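Local structure of prolyl-tRNA synthetase (Naegleria fowleri, 6UYH) at residues T146-W151 / R163-Q168; G43-R48 / K154-F159. The protein probably catalyses the ATP-dependent attachment of proline to its cognate tRNA, as a class II aminoacyl-tRNA synthetase, and binds the inhibitor halofuginone. All coordinates share one frame; numbering follows the deposited sequence.

Interaction 1. Residues T146-W151 / R163-Q168. With ANP (phosphoaminophosphonic acid-adenylate ester), chain C; HFG (7-bromo-6-chloro-3-{3-[(2R,3S)-3-hydroxypiperidin-2-yl]-2-oxopropyl}quinazolin-4(3H)-one), chain D.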
ATOM      1  N   THR A 146       0.732   4.755   4.116  1.00 20.14           N
ATOM      2  CA  THR A 146       2.189   4.815   4.142  1.00 25.33           C
ATOM      3  C   THR A 146       2.730   4.169   5.407  1.00 20.30           C
ATOM      4  O   THR A 146       2.004   3.937   6.385  1.00 20.24           O
ATOM      5  CB  THR A 146       2.729   6.262   4.100  1.00 25.31           C
ATOM      6  OG1 THR A 146       2.438   6.908   5.346  1.00 30.97           O
ATOM      7  CG2 THR A 146       2.106   7.076   3.008  1.00 21.88           C
ATOM      8  N   ASN A 147       4.044   3.933   5.401  1.00 15.48           N
ATOM      9  CA  ASN A 147       4.763   3.628   6.633  1.00 14.95           C
ATOM     10  C   ASN A 147       5.283   4.904   7.290  1.00 20.03           C
ATOM     11  O   ASN A 147       5.513   5.917   6.638  1.00 22.14           O
ATOM     12  CB  ASN A 147       5.905   2.627   6.386  1.00 15.57           C
ATOM     13  CG  ASN A 147       6.891   3.080   5.334  1.00 25.13           C
ATOM     14  OD1 ASN A 147       6.613   3.949   4.519  1.00 21.69           O
ATOM     15  ND2 ASN A 147       8.060   2.455   5.338  1.00 28.80           N
ATOM     16  N   VAL A 148       5.450   4.837   8.607  0.54 14.99           N
ATOM     17  CA  VAL A 148       5.834   5.969   9.440  0.54 16.57           C
ATOM     18  C   VAL A 148       6.928   5.491  10.381  0.54 16.62           C
ATOM     19  O   VAL A 148       6.893   4.345  10.839  0.54 20.44           O
ATOM     20  CB  VAL A 148       4.630   6.500  10.253  0.54 19.34           C
ATOM     21  CG1 VAL A 148       4.934   7.868  10.813  0.54 21.10           C
ATOM     22  CG2 VAL A 148       3.366   6.522   9.395  0.54 24.31           C
ATOM     23  N   VAL A 149       7.894   6.359  10.681  1.00 17.89           N
ATOM     24  CA  VAL A 149       9.008   6.015  11.566  1.00 17.19           C
ATOM     25  C   VAL A 149       9.078   7.028  12.695  1.00 19.90           C
ATOM     26  O   VAL A 149       9.195   8.233  12.448  1.00 19.86           O
ATOM     27  CB  VAL A 149      10.351   5.965  10.819  1.00 17.66           C
ATOM     28  CG1 VAL A 149      11.502   5.723  11.806  1.00 17.91           C
ATOM     29  CG2 VAL A 149      10.320   4.880   9.731  1.00 22.04           C
ATOM     30  N   ARG A 150       9.033   6.540  13.932  1.00 17.24           N
ATOM     31  CA  ARG A 150       9.270   7.376  15.105  1.00 19.10           C
ATOM     32  C   ARG A 150      10.133   6.593  16.080  1.00 20.57           C
ATOM     33  O   ARG A 150       9.788   5.466  16.448  1.00 21.35           O
ATOM     34  CB  ARG A 150       7.957   7.784  15.791  1.00 21.65           C
ATOM     35  CG  ARG A 150       7.029   8.601  14.911  1.00 21.77           C
ATOM     36  CD  ARG A 150       5.655   8.772  15.530  1.00 22.02           C
ATOM     37  NE  ARG A 150       4.785   9.535  14.638  1.00 21.02           N
ATOM     38  CZ  ARG A 150       3.547   9.917  14.940  1.00 24.81           C
ATOM     39  NH1 ARG A 150       3.023   9.601  16.119  1.00 22.59           N
ATOM     40  NH2 ARG A 150       2.833  10.606  14.055  1.00 21.17           N
ATOM     41  N   TRP A 151      11.248   7.183  16.500  1.00 21.02           N
ATOM     42  CA  TRP A 151      12.117   6.516  17.464  1.00 29.43           C
ATOM     43  C   TRP A 151      11.520   6.686  18.861  1.00 26.42           C
ATOM     44  O   TRP A 151      11.976   7.474  19.689  1.00 29.09           O
ATOM     45  CB  TRP A 151      13.542   7.037  17.366  1.00 30.09           C
ATOM     46  CG  TRP A 151      14.502   5.908  17.272  1.00 39.77           C
ATOM     47  CD1 TRP A 151      15.436   5.542  18.197  1.00 43.31           C
ATOM     48  CD2 TRP A 151      14.583   4.943  16.217  1.00 39.00           C
ATOM     49  NE1 TRP A 151      16.117   4.428  17.769  1.00 45.41           N
ATOM     50  CE2 TRP A 151      15.609   4.037  16.558  1.00 46.17           C
ATOM     51  CE3 TRP A 151      13.896   4.760  15.013  1.00 44.02           C
ATOM     52  CZ2 TRP A 151      15.970   2.972  15.735  1.00 50.06           C
ATOM     53  CZ3 TRP A 151      14.253   3.701  14.200  1.00 47.56           C
ATOM     54  CH2 TRP A 151      15.280   2.821  14.564  1.00 46.57           C
ATOM     55  N   ARG A 163       8.113   1.183  16.248  1.00 19.24           N
ATOM     56  CA  ARG A 163       8.971   2.261  15.745  1.00 18.97           C
ATOM     57  C   ARG A 163       8.778   2.502  14.257  1.00 22.61           C
ATOM     58  O   ARG A 163       8.940   3.639  13.788  1.00 18.10           O
ATOM     59  CB  ARG A 163      10.437   1.971  16.066  1.00 19.21           C
ATOM     60  CG  ARG A 163      10.740   2.210  17.546  1.00 27.11           C
ATOM     61  CD  ARG A 163      12.209   2.031  17.849  1.00 34.11           C
ATOM     62  NE  ARG A 163      12.592   2.736  19.066  1.00 46.76           N
ATOM     63  CZ  ARG A 163      13.805   2.675  19.600  1.00 57.15           C
ATOM     64  NH1 ARG A 163      14.739   1.929  19.026  1.00 53.35           N
ATOM     65  NH2 ARG A 163      14.083   3.352  20.708  1.00 60.52           N
ATOM     66  N   GLU A 164       8.465   1.458  13.496  1.00 18.05           N
ATOM     67  CA  GLU A 164       7.843   1.600  12.188  1.00 16.03           C
ATOM     68  C   GLU A 164       6.404   1.136  12.328  1.00 17.37           C
ATOM     69  O   GLU A 164       6.154   0.076  12.911  1.00 20.45           O
ATOM     70  CB  GLU A 164       8.551   0.773  11.103  1.00 16.78           C
ATOM     71  CG  GLU A 164       7.904   0.980   9.727  1.00 19.53           C
ATOM     72  CD  GLU A 164       8.528   0.138   8.613  1.00 21.01           C
ATOM     73  OE1 GLU A 164       9.289  -0.803   8.903  1.00 22.00           O
ATOM     74  OE2 GLU A 164       8.253   0.440   7.436  1.00 23.12           O
ATOM     75  N   PHE A 165       5.462   1.942  11.843  1.00 17.27           N
ATOM     76  CA  PHE A 165       4.069   1.519  11.800  1.00 14.68           C
ATOM     77  C   PHE A 165       3.466   1.950  10.477  1.00 18.98           C
ATOM     78  O   PHE A 165       4.090   2.661   9.689  1.00 19.58           O
ATOM     79  CB  PHE A 165       3.264   2.040  13.022  1.00 13.59           C
ATOM     80  CG  PHE A 165       3.211   3.543  13.175  1.00 17.01           C
ATOM     81  CD1 PHE A 165       2.118   4.259  12.700  1.00 17.41           C
ATOM     82  CD2 PHE A 165       4.208   4.226  13.861  1.00 20.03           C
ATOM     83  CE1 PHE A 165       2.025   5.630  12.878  1.00 18.96           C
ATOM     84  CE2 PHE A 165       4.125   5.615  14.047  1.00 22.09           C
ATOM     85  CZ  PHE A 165       3.031   6.309  13.546  1.00 21.42           C
ATOM     86  N   TYR A 166       2.256   1.477  10.216  1.00 14.34           N
ATOM     87  CA  TYR A 166       1.558   1.749   8.964  1.00 19.41           C
ATOM     88  C   TYR A 166       0.271   2.486   9.292  1.00 18.96           C
ATOM     89  O   TYR A 166      -0.376   2.194  10.302  1.00 18.52           O
ATOM     90  CB  TYR A 166       1.282   0.438   8.201  1.00 18.64           C
ATOM     91  CG  TYR A 166       2.560  -0.352   8.087  1.00 22.60           C
ATOM     92  CD1 TYR A 166       3.479  -0.057   7.101  1.00 21.39           C
ATOM     93  CD2 TYR A 166       2.888  -1.340   9.019  1.00 22.33           C
ATOM     94  CE1 TYR A 166       4.689  -0.743   7.006  1.00 22.84           C
ATOM     95  CE2 TYR A 166       4.104  -2.040   8.933  1.00 22.22           C
ATOM     96  CZ  TYR A 166       4.999  -1.722   7.933  1.00 23.17           C
ATOM     97  OH  TYR A 166       6.200  -2.401   7.826  1.00 24.87           O
ATOM     98  N   TRP A 167      -0.088   3.461   8.461  1.00 15.36           N
ATOM     99  CA  TRP A 167      -1.304   4.221   8.724  1.00 15.17           C
ATOM    100  C   TRP A 167      -1.870   4.724   7.406  1.00 15.76           C
ATOM    101  O   TRP A 167      -1.301   4.498   6.334  1.00 16.24           O
ATOM    102  CB  TRP A 167      -1.051   5.368   9.714  1.00 17.11           C
ATOM    103  CG  TRP A 167      -0.306   6.610   9.218  1.00 16.64           C
ATOM    104  CD1 TRP A 167       0.202   6.861   7.963  1.00 15.91           C
ATOM    105  CD2 TRP A 167       0.019   7.753  10.014  1.00 17.10           C
ATOM    106  NE1 TRP A 167       0.807   8.106   7.943  1.00 17.16           N
ATOM    107  CE2 TRP A 167       0.704   8.669   9.187  1.00 15.61           C
ATOM    108  CE3 TRP A 167      -0.218   8.097  11.352  1.00 18.79           C
ATOM    109  CZ2 TRP A 167       1.165   9.899   9.658  1.00 19.45           C
ATOM    110  CZ3 TRP A 167       0.238   9.317  11.820  1.00 20.53           C
ATOM    111  CH2 TRP A 167       0.925  10.200  10.973  1.00 23.30           C
ATOM    112  N   GLN A 168      -3.017   5.388   7.489  1.00 16.33           N
ATOM    113  CA  GLN A 168      -3.393   6.378   6.492  1.00 14.64           C
ATOM    114  C   GLN A 168      -3.334   7.724   7.186  1.00 12.50           C
ATOM    115  O   GLN A 168      -3.642   7.823   8.379  1.00 14.70           O
ATOM    116  CB  GLN A 168      -4.794   6.160   5.903  1.00 15.66           C
ATOM    117  CG  GLN A 168      -5.957   6.100   6.932  1.00 16.49           C
ATOM    118  CD  GLN A 168      -6.422   7.463   7.497  1.00 16.35           C
ATOM    119  OE1 GLN A 168      -6.900   7.530   8.636  1.00 17.50           O
ATOM    120  NE2 GLN A 168      -6.317   8.533   6.694  1.00 16.70           N
TER
HETATM  121  PG  ANP C 601       0.516   8.445  21.190  1.00 44.96           P
HETATM  122  O1G ANP C 601       0.329   8.974  22.534  1.00 48.39           O
HETATM  123  O2G ANP C 601       2.072   8.431  20.876  1.00 37.08           O
HETATM  124  O3G ANP C 601      -0.105   6.995  21.190  1.00 52.93           O
HETATM  125  PB  ANP C 601       0.298  10.408  18.935  1.00 37.32           P
HETATM  126  O1B ANP C 601      -0.094  11.779  19.225  1.00 38.66           O
HETATM  127  O2B ANP C 601       1.853  10.320  18.851  1.00 31.96           O
HETATM  128  N3B ANP C 601      -0.263   9.335  20.050  1.00 46.77           N
HETATM  129  PA  ANP C 601      -0.609  10.647  16.198  1.00 26.46           P
HETATM  130  O1A ANP C 601      -1.682  11.657  16.319  1.00 32.74           O
HETATM  131  O2A ANP C 601       0.655  11.273  15.709  1.00 26.06           O
HETATM  132  O3A ANP C 601      -0.292   9.932  17.581  1.00 31.43           O
HETATM  133  O5' ANP C 601      -0.936   9.391  15.245  1.00 29.10           O
HETATM  134  C5' ANP C 601      -2.212   9.026  14.670  1.00 25.80           C
HETATM  135  C4' ANP C 601      -2.601   7.695  15.259  1.00 31.92           C
HETATM  136  O4' ANP C 601      -1.565   6.722  14.998  1.00 24.98           O
HETATM  137  C3' ANP C 601      -2.727   7.726  16.774  1.00 35.76           C
HETATM  138  O3' ANP C 601      -4.023   8.166  17.160  1.00 47.43           O
HETATM  139  C2' ANP C 601      -2.473   6.268  17.162  1.00 28.95           C
HETATM  140  O2' ANP C 601      -3.693   5.538  17.169  1.00 29.21           O
HETATM  141  C1' ANP C 601      -1.503   5.788  16.064  1.00 20.67           C
HETATM  142  N9  ANP C 601      -0.119   5.688  16.506  1.00 24.31           N
HETATM  143  C8  ANP C 601       0.653   6.682  17.050  1.00 21.83           C
HETATM  144  N7  ANP C 601       1.873   6.312  17.353  1.00 23.11           N
HETATM  145  C5  ANP C 601       1.910   4.974  16.979  1.00 21.25           C
HETATM  146  C6  ANP C 601       2.924   4.002  17.040  1.00 22.18           C
HETATM  147  N6  ANP C 601       4.167   4.244  17.466  1.00 20.37           N
HETATM  148  N1  ANP C 601       2.621   2.755  16.617  1.00 19.74           N
HETATM  149  C2  ANP C 601       1.395   2.517  16.140  1.00 19.60           C
HETATM  150  N3  ANP C 601       0.366   3.357  16.016  1.00 19.85           N
HETATM  151  C4  ANP C 601       0.688   4.577  16.460  1.00 20.06           C
HETATM  152  O4' HFG D 602       1.377  13.305  13.474  1.00 20.28           O
HETATM  153  C21 HFG D 602       0.819  14.111  14.189  1.00 24.81           C
HETATM  154  C3' HFG D 602      -0.414  14.860  13.739  1.00 20.55           C
HETATM  155  C2' HFG D 602      -1.266  14.161  12.671  1.00 20.83           C
HETATM  156  N1' HFG D 602      -0.574  14.049  11.380  1.00 17.42           N
HETATM  157  C6' HFG D 602      -1.452  13.517  10.332  1.00 16.82           C
HETATM  158  C5' HFG D 602      -1.986  12.153  10.680  1.00 18.02           C
HETATM  159  C4' HFG D 602      -2.667  12.178  12.051  1.00 17.85           C
HETATM  160  C39 HFG D 602      -1.749  12.775  13.102  1.00 16.99           C
HETATM  161  O7' HFG D 602      -2.442  12.864  14.351  1.00 18.66           O
HETATM  162  C1' HFG D 602       1.351  14.433  15.594  1.00 20.25           C
HETATM  163  N3  HFG D 602       2.767  14.101  15.731  1.00 19.80           N
HETATM  164  C4  HFG D 602       3.683  14.875  15.030  1.00 16.95           C
HETATM  165  O11 HFG D 602       3.325  15.828  14.362  1.00 22.03           O
HETATM  166  C10 HFG D 602       5.069  14.403  15.148  1.00 22.33           C
HETATM  167  C5  HFG D 602       6.101  15.090  14.510  1.00 20.51           C
HETATM  168  C2  HFG D 602       3.151  13.011  16.464  1.00 22.25           C
HETATM  169  N1  HFG D 602       4.347  12.556  16.578  1.00 23.99           N
HETATM  170  C9  HFG D 602       5.343  13.253  15.892  1.00 23.05           C
HETATM  171  C8  HFG D 602       6.646  12.759  15.946  1.00 22.26           C
HETATM  172  C7  HFG D 602       7.655  13.439  15.282  1.00 23.39           C
HETATM  173 BR1  HFG D 602       9.390  12.683  15.290  1.00 38.31          BR
HETATM  174  C6  HFG D 602       7.391  14.607  14.599  1.00 21.53           C
HETATM  175 CL1  HFG D 602       8.674  15.533  13.878  1.00 29.18          CL
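The R150 guanidinium lies between HFG N1, over the centre of one face, and F165 CZ, toward the rim of the other; its plane stands 88° from that of the phenyl ring, whose edge meets R150 CD. NH1 and NH2 both donate to O2A of the ANP alpha-phosphate (NH2 to O2A 2.8 Å), consistent with R150-W151-E152 being the Arg-x-Glu of class II motif 2. One face of F165 carries the adenine, CD2 3.4 Å from ANP C6; over the other lies V148, in one of two modelled conformers, CB 3.8 Å from the ring centroid. That conformer also sets CG2 over W167, an approach short enough to be doubtful. Farther out, the R163 guanidinium stacks on the W151 indole, CZ 3.6 Å from the five-membered ring centroid, a cation-pi contact. On the other face of the sheet N147 ND2 donates to E164 OE2 (2.9 Å, nearly straight) on its anti side, 23° out of the carboxylate plane; N147 OD1 accepts from R117 of the same chain, E164 OE1 from L78 N of the second subunit. Strands 140-149 and 164-174 form this hairpin, strand 261-272 pairs beyond 164-174, and helix 49-67 packs against Y166 and Q168.

Interaction 2. Residues G43-R48 / K154-F159; sequences GCYIFR and KHAVPF. With EDO (1,2-ethanediol), chain L; EDO (1,2-ethanediol), chain P.
A156 meets G43 and Y45 as the loop 154-159 comes alongside the short strand 45-47, the touching parts running in nearly the same direction, 19° apart. The methyl of A156 points toward the other segment and touches both residues: CB lies 3.6 Å from G43 CA and 3.5 Å from Y45 OH. V157 points away from the strand, and its side chain packs on M281. P158 then lies against one face of the Y45 ring: its CA stands 3.9 Å from the ring centroid, a CH-pi contact, and its CG reaches Y45 CE1 at 3.7 Å. Y45 CG sits beside its own backbone N (chi1 -51°), and from there the ring extends over P158. F159 starts away from strand 45-47, but its ring swings back and offers an edge to the face of F47 in an offset edge-to-face pair, planes at 84° and centroids 5.5 Å apart; CE1 of F159 comes within 3.7 Å of F47 CE2. Apolar and aromatic packing thus carries the contact. F159 is also a residue of the ANP pocket, though its side chain stays about 7 Å from the nucleotide. Around it, strand 36-38 pairs with 45-47 and places L36 against Y45, P158 and F159, while helices 22-32 and 274-283 cover F159 through Y26, I30, L276 and I280.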
ATOM      1  N   GLY A  43      11.539  -2.844  18.148  1.00 21.14           N
ATOM      2  CA  GLY A  43      10.330  -2.090  17.910  1.00 20.49           C
ATOM      3  C   GLY A  43       9.750  -2.224  16.521  1.00 20.74           C
ATOM      4  O   GLY A  43       8.818  -1.489  16.184  1.00 20.95           O
ATOM      5  N   CYS A  44      10.284  -3.126  15.707  1.00 18.73           N
ATOM      6  CA  CYS A  44       9.779  -3.397  14.374  1.00 19.24           C
ATOM      7  C   CYS A  44       9.308  -4.841  14.328  1.00 22.02           C
ATOM      8  O   CYS A  44       9.926  -5.713  14.941  1.00 20.96           O
ATOM      9  CB  CYS A  44      10.865  -3.153  13.325  1.00 24.26           C
ATOM     10  SG  CYS A  44      11.424  -1.421  13.331  1.00 26.25           S
ATOM     11  N   TYR A  45       8.210  -5.087  13.615  1.00 17.37           N
ATOM     12  CA  TYR A  45       7.586  -6.405  13.621  1.00 17.70           C
ATOM     13  C   TYR A  45       7.227  -6.814  12.206  1.00 20.84           C
ATOM     14  O   TYR A  45       7.014  -5.976  11.331  1.00 18.99           O
ATOM     15  CB  TYR A  45       6.333  -6.427  14.507  1.00 16.20           C
ATOM     16  CG  TYR A  45       6.602  -5.870  15.898  1.00 17.49           C
ATOM     17  CD1 TYR A  45       7.120  -6.681  16.891  1.00 18.51           C
ATOM     18  CD2 TYR A  45       6.350  -4.530  16.202  1.00 20.53           C
ATOM     19  CE1 TYR A  45       7.391  -6.182  18.162  1.00 21.47           C
ATOM     20  CE2 TYR A  45       6.618  -4.020  17.470  1.00 23.42           C
ATOM     21  CZ  TYR A  45       7.134  -4.852  18.439  1.00 23.12           C
ATOM     22  OH  TYR A  45       7.400  -4.368  19.701  1.00 25.04           O
ATOM     23  N   ILE A  46       7.137  -8.126  12.007  1.00 20.10           N
ATOM     24  CA  ILE A  46       6.768  -8.732  10.728  1.00 21.20           C
ATOM     25  C   ILE A  46       5.270  -9.026  10.734  1.00 20.67           C
ATOM     26  O   ILE A  46       4.776  -9.726  11.629  1.00 20.45           O
ATOM     27  CB  ILE A  46       7.571 -10.020  10.495  1.00 17.74           C
ATOM     28  CG1 ILE A  46       9.067  -9.705  10.403  1.00 20.43           C
ATOM     29  CG2 ILE A  46       7.046 -10.769   9.253  1.00 18.51           C
ATOM     30  CD1 ILE A  46       9.951 -10.905  10.660  1.00 20.70           C
ATOM     31  N   PHE A  47       4.544  -8.504   9.729  1.00 18.77           N
ATOM     32  CA  PHE A  47       3.100  -8.725   9.595  1.00 20.11           C
ATOM     33  C   PHE A  47       2.896  -9.885   8.626  1.00 20.26           C
ATOM     34  O   PHE A  47       3.118  -9.735   7.418  1.00 18.94           O
ATOM     35  CB  PHE A  47       2.368  -7.486   9.069  1.00 19.38           C
ATOM     36  CG  PHE A  47       2.361  -6.301  10.000  1.00 20.09           C
ATOM     37  CD1 PHE A  47       3.536  -5.751  10.474  1.00 28.94           C
ATOM     38  CD2 PHE A  47       1.163  -5.701  10.346  1.00 21.04           C
ATOM     39  CE1 PHE A  47       3.513  -4.645  11.322  1.00 34.16           C
ATOM     40  CE2 PHE A  47       1.135  -4.584  11.184  1.00 21.57           C
ATOM     41  CZ  PHE A  47       2.308  -4.069  11.677  1.00 22.23           C
ATOM     42  N   ARG A  48       2.465 -11.031   9.146  1.00 19.76           N
ATOM     43  CA  ARG A  48       2.281 -12.232   8.341  1.00 19.86           C
ATOM     44  C   ARG A  48       0.929 -12.184   7.619  1.00 19.11           C
ATOM     45  O   ARG A  48       0.111 -11.293   7.878  1.00 21.49           O
ATOM     46  CB  ARG A  48       2.443 -13.453   9.247  1.00 22.44           C
ATOM     47  CG  ARG A  48       3.849 -13.582   9.839  1.00 25.62           C
ATOM     48  CD  ARG A  48       3.987 -14.819  10.726  1.00 24.81           C
ATOM     49  NE  ARG A  48       4.073 -16.043   9.926  1.00 26.36           N
ATOM     50  CZ  ARG A  48       4.281 -17.255  10.435  1.00 29.94           C
ATOM     51  NH1 ARG A  48       4.414 -17.411  11.746  1.00 26.31           N
ATOM     52  NH2 ARG A  48       4.365 -18.313   9.630  1.00 28.50           N
ATOM     53  N   LYS A 154       9.179   5.378  24.631  1.00 27.74           N
ATOM     54  CA  LYS A 154       8.455   4.373  25.403  1.00 31.10           C
ATOM     55  C   LYS A 154       8.772   2.964  24.898  1.00 33.47           C
ATOM     56  O   LYS A 154       9.126   2.766  23.736  1.00 31.46           O
ATOM     57  CB  LYS A 154       6.951   4.631  25.311  1.00 30.61           C
ATOM     58  CG  LYS A 154       6.483   5.896  26.027  1.00 36.29           C
ATOM     59  CD  LYS A 154       5.033   6.179  25.691  1.00 43.00           C
ATOM     60  CE  LYS A 154       4.489   7.355  26.483  1.00 50.03           C
ATOM     61  NZ  LYS A 154       3.077   7.627  26.098  1.00 48.98           N
ATOM     62  N   HIS A 155       8.642   1.983  25.792  1.00 26.04           N
ATOM     63  CA  HIS A 155       8.790   0.576  25.422  1.00 25.28           C
ATOM     64  C   HIS A 155       7.862   0.212  24.265  1.00 23.70           C
ATOM     65  O   HIS A 155       6.676   0.551  24.272  1.00 24.15           O
ATOM     66  CB  HIS A 155       8.476  -0.299  26.636  1.00 25.01           C
ATOM     67  CG  HIS A 155       8.970  -1.707  26.525  1.00 38.08           C
ATOM     68  ND1 HIS A 155       8.239  -2.708  25.917  1.00 43.95           N
ATOM     69  CD2 HIS A 155      10.112  -2.287  26.960  1.00 43.36           C
ATOM     70  CE1 HIS A 155       8.914  -3.841  25.978  1.00 45.38           C
ATOM     71  NE2 HIS A 155      10.054  -3.615  26.607  1.00 44.11           N
ATOM     72  N   ALA A 156       8.407  -0.479  23.263  1.00 23.84           N
ATOM     73  CA  ALA A 156       7.601  -0.858  22.113  1.00 21.80           C
ATOM     74  C   ALA A 156       6.585  -1.934  22.502  1.00 24.39           C
ATOM     75  O   ALA A 156       6.810  -2.736  23.413  1.00 26.17           O
ATOM     76  CB  ALA A 156       8.489  -1.343  20.962  1.00 22.84           C
ATOM     77  N   VAL A 157       5.432  -1.903  21.835  1.00 20.76           N
ATOM     78  CA  VAL A 157       4.361  -2.864  22.049  1.00 21.42           C
ATOM     79  C   VAL A 157       3.885  -3.315  20.674  1.00 20.56           C
ATOM     80  O   VAL A 157       3.504  -2.478  19.848  1.00 20.31           O
ATOM     81  CB  VAL A 157       3.188  -2.281  22.860  1.00 19.00           C
ATOM     82  CG1 VAL A 157       2.060  -3.319  23.006  1.00 18.27           C
ATOM     83  CG2 VAL A 157       3.664  -1.810  24.239  1.00 18.07           C
ATOM     84  N   PRO A 158       3.917  -4.610  20.357  1.00 19.88           N
ATOM     85  CA  PRO A 158       3.450  -5.054  19.039  1.00 20.71           C
ATOM     86  C   PRO A 158       2.102  -4.432  18.707  1.00 20.71           C
ATOM     87  O   PRO A 158       1.199  -4.391  19.544  1.00 21.72           O
ATOM     88  CB  PRO A 158       3.360  -6.577  19.194  1.00 19.03           C
ATOM     89  CG  PRO A 158       4.448  -6.891  20.204  1.00 20.76           C
ATOM     90  CD  PRO A 158       4.390  -5.731  21.196  1.00 21.44           C
ATOM     91  N   PHE A 159       2.009  -3.882  17.491  1.00 17.84           N
ATOM     92  CA  PHE A 159       0.866  -3.162  16.938  1.00 18.38           C
ATOM     93  C   PHE A 159       0.591  -1.831  17.635  1.00 18.27           C
ATOM     94  O   PHE A 159       0.462  -0.814  16.954  1.00 18.72           O
ATOM     95  CB  PHE A 159      -0.414  -4.011  16.957  1.00 15.81           C
ATOM     96  CG  PHE A 159      -0.295  -5.305  16.205  1.00 20.03           C
ATOM     97  CD1 PHE A 159      -0.034  -5.318  14.836  1.00 20.09           C
ATOM     98  CD2 PHE A 159      -0.456  -6.509  16.859  1.00 20.30           C
ATOM     99  CE1 PHE A 159       0.081  -6.519  14.140  1.00 20.43           C
ATOM    100  CE2 PHE A 159      -0.356  -7.716  16.170  1.00 17.11           C
ATOM    101  CZ  PHE A 159      -0.091  -7.718  14.803  1.00 21.88           C
TER
HETATM  102  C1  EDO L 610      11.438  -6.490  17.799  1.00 36.26           C
HETATM  103  O1  EDO L 610      10.581  -7.328  17.021  1.00 25.35           O
HETATM  104  C2  EDO L 610      10.890  -6.392  19.220  1.00 46.27           C
HETATM  105  O2  EDO L 610      11.332  -5.171  19.820  1.00 41.39           O
HETATM  106  C1  EDO P 614       3.076  10.995  29.272  1.00 63.27           C
HETATM  107  O1  EDO P 614       4.072   9.990  29.063  1.00 67.20           O
HETATM  108  C2  EDO P 614       2.053  10.898  28.153  1.00 61.38           C
HETATM  109  O2  EDO P 614       1.618   9.539  28.052  1.00 60.08           O

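How the interactions relate
Interactions 1 and 2 have centres about 11 Å apart and touch directly: R163 N probably hydrogen-bonds to G43 O (2.8 Å), and the Y166 ring meets F47 edge-to-face. Their segments alternate along the chain, 43-48, 146-151, 154-159, 163-168, because the loop of interaction 2 belongs to the connection between the two strands of interaction 1. That connection, the motif 2 loop of the class II core, packs against the earlier strand 45-47 while its flanking strands line the ligand site. F159 counts with R150, F165 and W167 among the ANP pocket residues, though its ring stays back from the nucleotide. Both contacts also reach the second subunit, setting nucleotide site and dimer interface close together.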